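LbaCas13a H328A (C2c2) (Lachnospiraceae bacterium NK4A179, PDB 5WLH) binds a CRISPR RNA precursor and, as a Cas13a nuclease, probably uses the bound guide to find and cleave RNA. Local coordinates at residues I441-I444 against S445-I449; S1228-E1231 against I1232-N1235. All coordinates share one frame; numbering follows the deposited sequence.

Contact 1: residues I441-I444 against S445-I449. With nucleotides of chain B.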
# COMPACT_ATOMS: atom_id res chain seq x y z
N ILE A 441 -14.45 -20.34 1.41
CA ILE A 441 -13.55 -20.57 0.29
C ILE A 441 -12.34 -19.65 0.40
O ILE A 441 -11.20 -20.06 0.14
CB ILE A 441 -14.32 -20.38 -1.02
CG1 ILE A 441 -15.37 -21.50 -1.16
CG2 ILE A 441 -13.39 -20.40 -2.21
CD1 ILE A 441 -16.35 -21.23 -2.29
N ASN A 442 -12.56 -18.42 0.86
CA ASN A 442 -11.45 -17.50 1.11
C ASN A 442 -10.44 -18.11 2.06
O ASN A 442 -9.23 -18.04 1.85
CB ASN A 442 -11.98 -16.20 1.69
CG ASN A 442 -10.87 -15.20 1.96
OD1 ASN A 442 -10.42 -14.54 1.04
ND2 ASN A 442 -10.43 -15.09 3.22
N TYR A 443 -10.94 -18.70 3.15
CA TYR A 443 -10.05 -19.24 4.16
C TYR A 443 -9.19 -20.35 3.58
O TYR A 443 -7.98 -20.40 3.82
CB TYR A 443 -10.88 -19.74 5.35
CG TYR A 443 -10.05 -20.04 6.57
CD1 TYR A 443 -9.57 -19.02 7.38
CD2 TYR A 443 -9.71 -21.35 6.89
CE1 TYR A 443 -8.79 -19.30 8.49
CE2 TYR A 443 -8.94 -21.63 8.00
CZ TYR A 443 -8.49 -20.61 8.80
OH TYR A 443 -7.73 -20.91 9.91
N ILE A 444 -9.79 -21.25 2.80
CA ILE A 444 -9.02 -22.28 2.11
C ILE A 444 -8.00 -21.64 1.18
O ILE A 444 -6.83 -22.04 1.14
CB ILE A 444 -9.95 -23.23 1.34
CG1 ILE A 444 -11.00 -23.82 2.28
CG2 ILE A 444 -9.14 -24.34 0.67
CD1 ILE A 444 -12.11 -24.52 1.46
N SER A 445 -8.42 -20.64 0.40
CA SER A 445 -7.52 -19.97 -0.53
C SER A 445 -6.29 -19.42 0.19
O SER A 445 -5.14 -19.72 -0.18
CB SER A 445 -8.26 -18.85 -1.25
OG SER A 445 -7.38 -18.15 -2.10
N ILE A 446 -6.51 -18.66 1.26
CA ILE A 446 -5.37 -17.98 1.88
C ILE A 446 -4.46 -18.97 2.58
O ILE A 446 -3.25 -18.71 2.73
CB ILE A 446 -5.86 -16.88 2.85
CG1 ILE A 446 -6.60 -17.49 4.04
CG2 ILE A 446 -6.68 -15.83 2.07
CD1 ILE A 446 -7.03 -16.44 5.11
N LYS A 447 -4.99 -20.13 3.00
CA LYS A 447 -4.12 -21.12 3.62
C LYS A 447 -3.24 -21.81 2.58
O LYS A 447 -2.06 -22.07 2.84
CB LYS A 447 -4.94 -22.13 4.41
CG LYS A 447 -5.62 -21.53 5.64
CD LYS A 447 -4.62 -20.78 6.52
CE LYS A 447 -5.31 -20.15 7.72
NZ LYS A 447 -4.37 -19.39 8.62
N TYR A 448 -3.78 -22.16 1.41
CA TYR A 448 -2.88 -22.71 0.40
C TYR A 448 -1.83 -21.68 -0.01
O TYR A 448 -0.66 -22.00 -0.17
CB TYR A 448 -3.66 -23.16 -0.83
CG TYR A 448 -4.32 -24.50 -0.67
CD1 TYR A 448 -3.58 -25.63 -0.32
CD2 TYR A 448 -5.68 -24.64 -0.90
CE1 TYR A 448 -4.21 -26.87 -0.18
CE2 TYR A 448 -6.30 -25.86 -0.75
CZ TYR A 448 -5.56 -26.97 -0.41
OH TYR A 448 -6.20 -28.19 -0.30
N ILE A 449 -2.25 -20.43 -0.16
CA ILE A 449 -1.30 -19.37 -0.48
C ILE A 449 -0.24 -19.27 0.61
O ILE A 449 0.96 -19.17 0.32
CB ILE A 449 -2.04 -18.04 -0.70
CG1 ILE A 449 -2.81 -18.11 -2.03
CG2 ILE A 449 -1.09 -16.89 -0.79
CD1 ILE A 449 -3.92 -17.10 -2.15
P C B 11 -6.48 -17.51 11.17
OP1 C B 11 -6.29 -18.92 10.79
OP2 C B 11 -7.70 -17.10 11.92
O5' C B 11 -5.27 -17.04 12.06
C5' C B 11 -3.96 -17.53 11.83
C4' C B 11 -3.03 -17.05 12.89
O4' C B 11 -2.98 -15.60 12.90
C3' C B 11 -3.43 -17.39 14.31
O3' C B 11 -3.14 -18.71 14.65
C2' C B 11 -2.64 -16.37 15.10
O2' C B 11 -1.26 -16.71 15.04
C1' C B 11 -2.83 -15.14 14.23
N1 C B 11 -4.02 -14.35 14.59
C2 C B 11 -3.93 -13.47 15.66
O2 C B 11 -2.87 -13.41 16.31
N3 C B 11 -5.00 -12.71 15.96
C4 C B 11 -6.12 -12.80 15.23
N4 C B 11 -7.17 -12.03 15.56
C5 C B 11 -6.24 -13.70 14.13
C6 C B 11 -5.17 -14.45 13.85
P C B 10 -10.33 -13.34 8.39
OP1 C B 10 -11.17 -14.45 7.86
OP2 C B 10 -10.71 -12.50 9.57
O5' C B 10 -8.92 -13.92 8.85
C5' C B 10 -8.09 -14.66 7.96
C4' C B 10 -6.66 -14.66 8.46
O4' C B 10 -6.20 -13.29 8.58
C3' C B 10 -6.44 -15.24 9.85
O3' C B 10 -6.34 -16.65 9.83
C2' C B 10 -5.16 -14.54 10.30
O2' C B 10 -4.04 -15.10 9.63
C1' C B 10 -5.38 -13.15 9.71
N1 C B 10 -6.03 -12.23 10.67
C2 C B 10 -5.22 -11.65 11.64
O2 C B 10 -4.00 -11.95 11.68
N3 C B 10 -5.77 -10.79 12.51
C4 C B 10 -7.08 -10.51 12.43
N4 C B 10 -7.59 -9.65 13.31
C5 C B 10 -7.94 -11.09 11.44
C6 C B 10 -7.38 -11.95 10.59
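Tyr443 and Lys447 grip one phosphate oxygen of the RNA, OP1 of C11 in chain B. Tyr443 OH donates to this OP1 at 2.6 Å, and Lys447 NZ donates to it at 2.9 Å. The oxygen lies at the edge of the tyrosine ring, near its plane. The lysine probably neutralises part of the phosphate charge. Its CG lies over one ring face, offset toward the rim. The bend at chi2 (-52°) and the extended chain beyond it carry CE to 3.4 Å from Tyr443 OH and NZ to the phosphate. The two residues are i and i+4 neighbours on helix 429-458, one turn apart. Ordinary helical bonds join that turn, among them Lys447 N to Tyr443 O at 3.1 Å. Beside the pair, Ile446 rests CD1 on the RNA sugar, 3.5 Å from C10 C5' of chain B, and also touches the Tyr443 ring. On another side of the helix, Ile444 and Tyr448 lie side by side, with Ile444 CG2 3.5 Å from Tyr448 CE2. Tyr448 OH is bonded to Leu284 O. Asn442 OD1 accepts from Leu1278 N, at the start of helix 1278-1281, and Ser445 OG bonds to Tyr1276 O just before it.

Contact 2: residues S1228-E1231 against I1232-N1235. With nucleotides of chain B.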
# COMPACT_ATOMS: atom_id res chain seq x y z
N SER A 1228 -5.82 -26.96 -11.43
CA SER A 1228 -6.27 -27.81 -10.33
C SER A 1228 -6.32 -27.00 -9.05
O SER A 1228 -5.38 -26.27 -8.72
CB SER A 1228 -5.36 -29.02 -10.16
OG SER A 1228 -5.95 -29.96 -9.28
N GLY A 1229 -7.45 -27.08 -8.35
CA GLY A 1229 -7.65 -26.31 -7.14
C GLY A 1229 -8.06 -24.86 -7.35
O GLY A 1229 -8.50 -24.22 -6.40
N LEU A 1230 -7.96 -24.33 -8.58
CA LEU A 1230 -8.19 -22.90 -8.78
C LEU A 1230 -9.64 -22.49 -8.58
O LEU A 1230 -9.91 -21.28 -8.51
CB LEU A 1230 -7.74 -22.46 -10.17
CG LEU A 1230 -6.23 -22.40 -10.39
CD1 LEU A 1230 -5.93 -21.68 -11.68
CD2 LEU A 1230 -5.52 -21.76 -9.18
N GLU A 1231 -10.58 -23.44 -8.46
CA GLU A 1231 -11.93 -23.10 -8.03
C GLU A 1231 -11.97 -22.42 -6.66
O GLU A 1231 -12.92 -21.69 -6.37
CB GLU A 1231 -12.80 -24.36 -8.02
CG GLU A 1231 -12.49 -25.34 -6.89
CD GLU A 1231 -11.34 -26.29 -7.19
OE1 GLU A 1231 -10.84 -26.29 -8.34
OE2 GLU A 1231 -10.93 -27.02 -6.27
N ILE A 1232 -10.95 -22.65 -5.81
CA ILE A 1232 -10.81 -21.99 -4.52
C ILE A 1232 -10.27 -20.58 -4.70
O ILE A 1232 -10.67 -19.65 -3.99
CB ILE A 1232 -9.87 -22.83 -3.63
CG1 ILE A 1232 -10.48 -24.22 -3.40
CG2 ILE A 1232 -9.56 -22.15 -2.31
CD1 ILE A 1232 -11.75 -24.17 -2.60
N PHE A 1233 -9.35 -20.41 -5.64
CA PHE A 1233 -8.69 -19.14 -5.89
C PHE A 1233 -9.56 -18.15 -6.64
O PHE A 1233 -9.46 -16.93 -6.42
CB PHE A 1233 -7.41 -19.45 -6.67
CG PHE A 1233 -6.47 -18.31 -6.78
CD1 PHE A 1233 -5.51 -18.09 -5.80
CD2 PHE A 1233 -6.49 -17.49 -7.89
CE1 PHE A 1233 -4.62 -17.04 -5.91
CE2 PHE A 1233 -5.58 -16.43 -8.01
CZ PHE A 1233 -4.66 -16.21 -7.01
N GLU A 1234 -10.43 -18.63 -7.52
CA GLU A 1234 -11.11 -17.75 -8.46
C GLU A 1234 -12.37 -18.45 -8.94
O GLU A 1234 -12.64 -19.60 -8.59
CB GLU A 1234 -10.19 -17.41 -9.64
CG GLU A 1234 -9.94 -18.63 -10.54
CD GLU A 1234 -8.91 -18.39 -11.64
OE1 GLU A 1234 -8.82 -19.22 -12.57
OE2 GLU A 1234 -8.21 -17.36 -11.58
N ASN A 1235 -13.16 -17.74 -9.74
CA ASN A 1235 -14.25 -18.36 -10.48
C ASN A 1235 -13.66 -18.85 -11.80
O ASN A 1235 -13.33 -18.04 -12.68
CB ASN A 1235 -15.39 -17.37 -10.70
CG ASN A 1235 -16.56 -17.97 -11.45
OD1 ASN A 1235 -16.43 -18.99 -12.14
ND2 ASN A 1235 -17.72 -17.33 -11.34
P G B 2 -23.13 -20.40 -11.78
OP1 G B 2 -24.46 -19.81 -12.09
OP2 G B 2 -22.15 -20.63 -12.88
O5' G B 2 -22.41 -19.52 -10.66
C5' G B 2 -23.01 -19.35 -9.37
C4' G B 2 -22.09 -18.69 -8.37
O4' G B 2 -20.94 -19.55 -8.09
C3' G B 2 -21.51 -17.34 -8.78
O3' G B 2 -21.34 -16.56 -7.60
C2' G B 2 -20.13 -17.71 -9.30
O2' G B 2 -19.19 -16.66 -9.31
C1' G B 2 -19.75 -18.82 -8.33
N9 G B 2 -18.74 -19.73 -8.86
C8 G B 2 -18.89 -20.46 -10.01
N7 G B 2 -17.84 -21.19 -10.27
C5 G B 2 -16.95 -20.89 -9.24
C6 G B 2 -15.65 -21.41 -9.01
O6 G B 2 -15.02 -22.21 -9.71
N1 G B 2 -15.07 -20.90 -7.86
C2 G B 2 -15.67 -19.99 -7.02
N2 G B 2 -14.93 -19.63 -5.95
N3 G B 2 -16.90 -19.50 -7.22
C4 G B 2 -17.49 -20.00 -8.35
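Two backbone bonds wind Gly1229 to Glu1234 into a short turn. Ile1232 N donates to Gly1229 O at 3.0 Å, three residues back, as in a 3-10 helix. Glu1234 N reaches four residues back, to Leu1230 O at 2.9 Å. Gly1229 enters the turn with a positive phi (80°), which glycine adopts readily.

The turn presents backbone to the RNA. Glu1231 O accepts two bonds from the base of G2 in chain B, from N1 at 2.7 Å and from N2 at 2.9 Å. This pattern reads the Watson-Crick edge of a guanine. Glu1234 O also lies close to G2 N1. Asn1235 ND2 comes 2.6 Å from G2 O2' at the ribose.

Apolar contact is modest. Leu1230 and Phe1233 lie side by side, with Leu1230 CD2 3.9 Å from Phe1233 CB.

Glu1231 CG sits between its backbone N and carbonyl carbon (chi1 72°), 3.3 Å from Ile1232 N. Beyond CG the chain bends and passes across the Ile1232 side chain. Glu1231 OE2 forms a salt bridge with Arg295 and a hydrogen bond with Tyr287 OH, while Glu1234 OE2 forms a salt bridge with Arg1129 and OE1 a hydrogen bond with His1239 ND1.

Leu1230 and Phe1233 pack on helix 1106-1145, where Phe1136 meets the Phe1233 ring edge-to-face, while Tyr1276 stacks on Phe1233 and Ile1232 faces helix 429-458.

From the N terminus, the chain makes contact 1 within helix 429-458 and contact 2 much later, at helix 1230-1233. Each is a single continuous stretch, so neither closes a long loop. They lie in series, neither nested nor crossed. In space they touch, with centres about 10 Å apart. Ile1232 of contact 2 packs on Ile441, Ile444 and Ser445 of contact 1, and its CG2 is 3.3 Å from Ser445 N. Phe1233 meets Ile449. Tyr1276 and Phe1136 have partners in both. The pair thus joins helix 429-458 to helix 1106-1145 and to the loop at Tyr1276, and together they contact G2, C10 and C11 of the RNA chain.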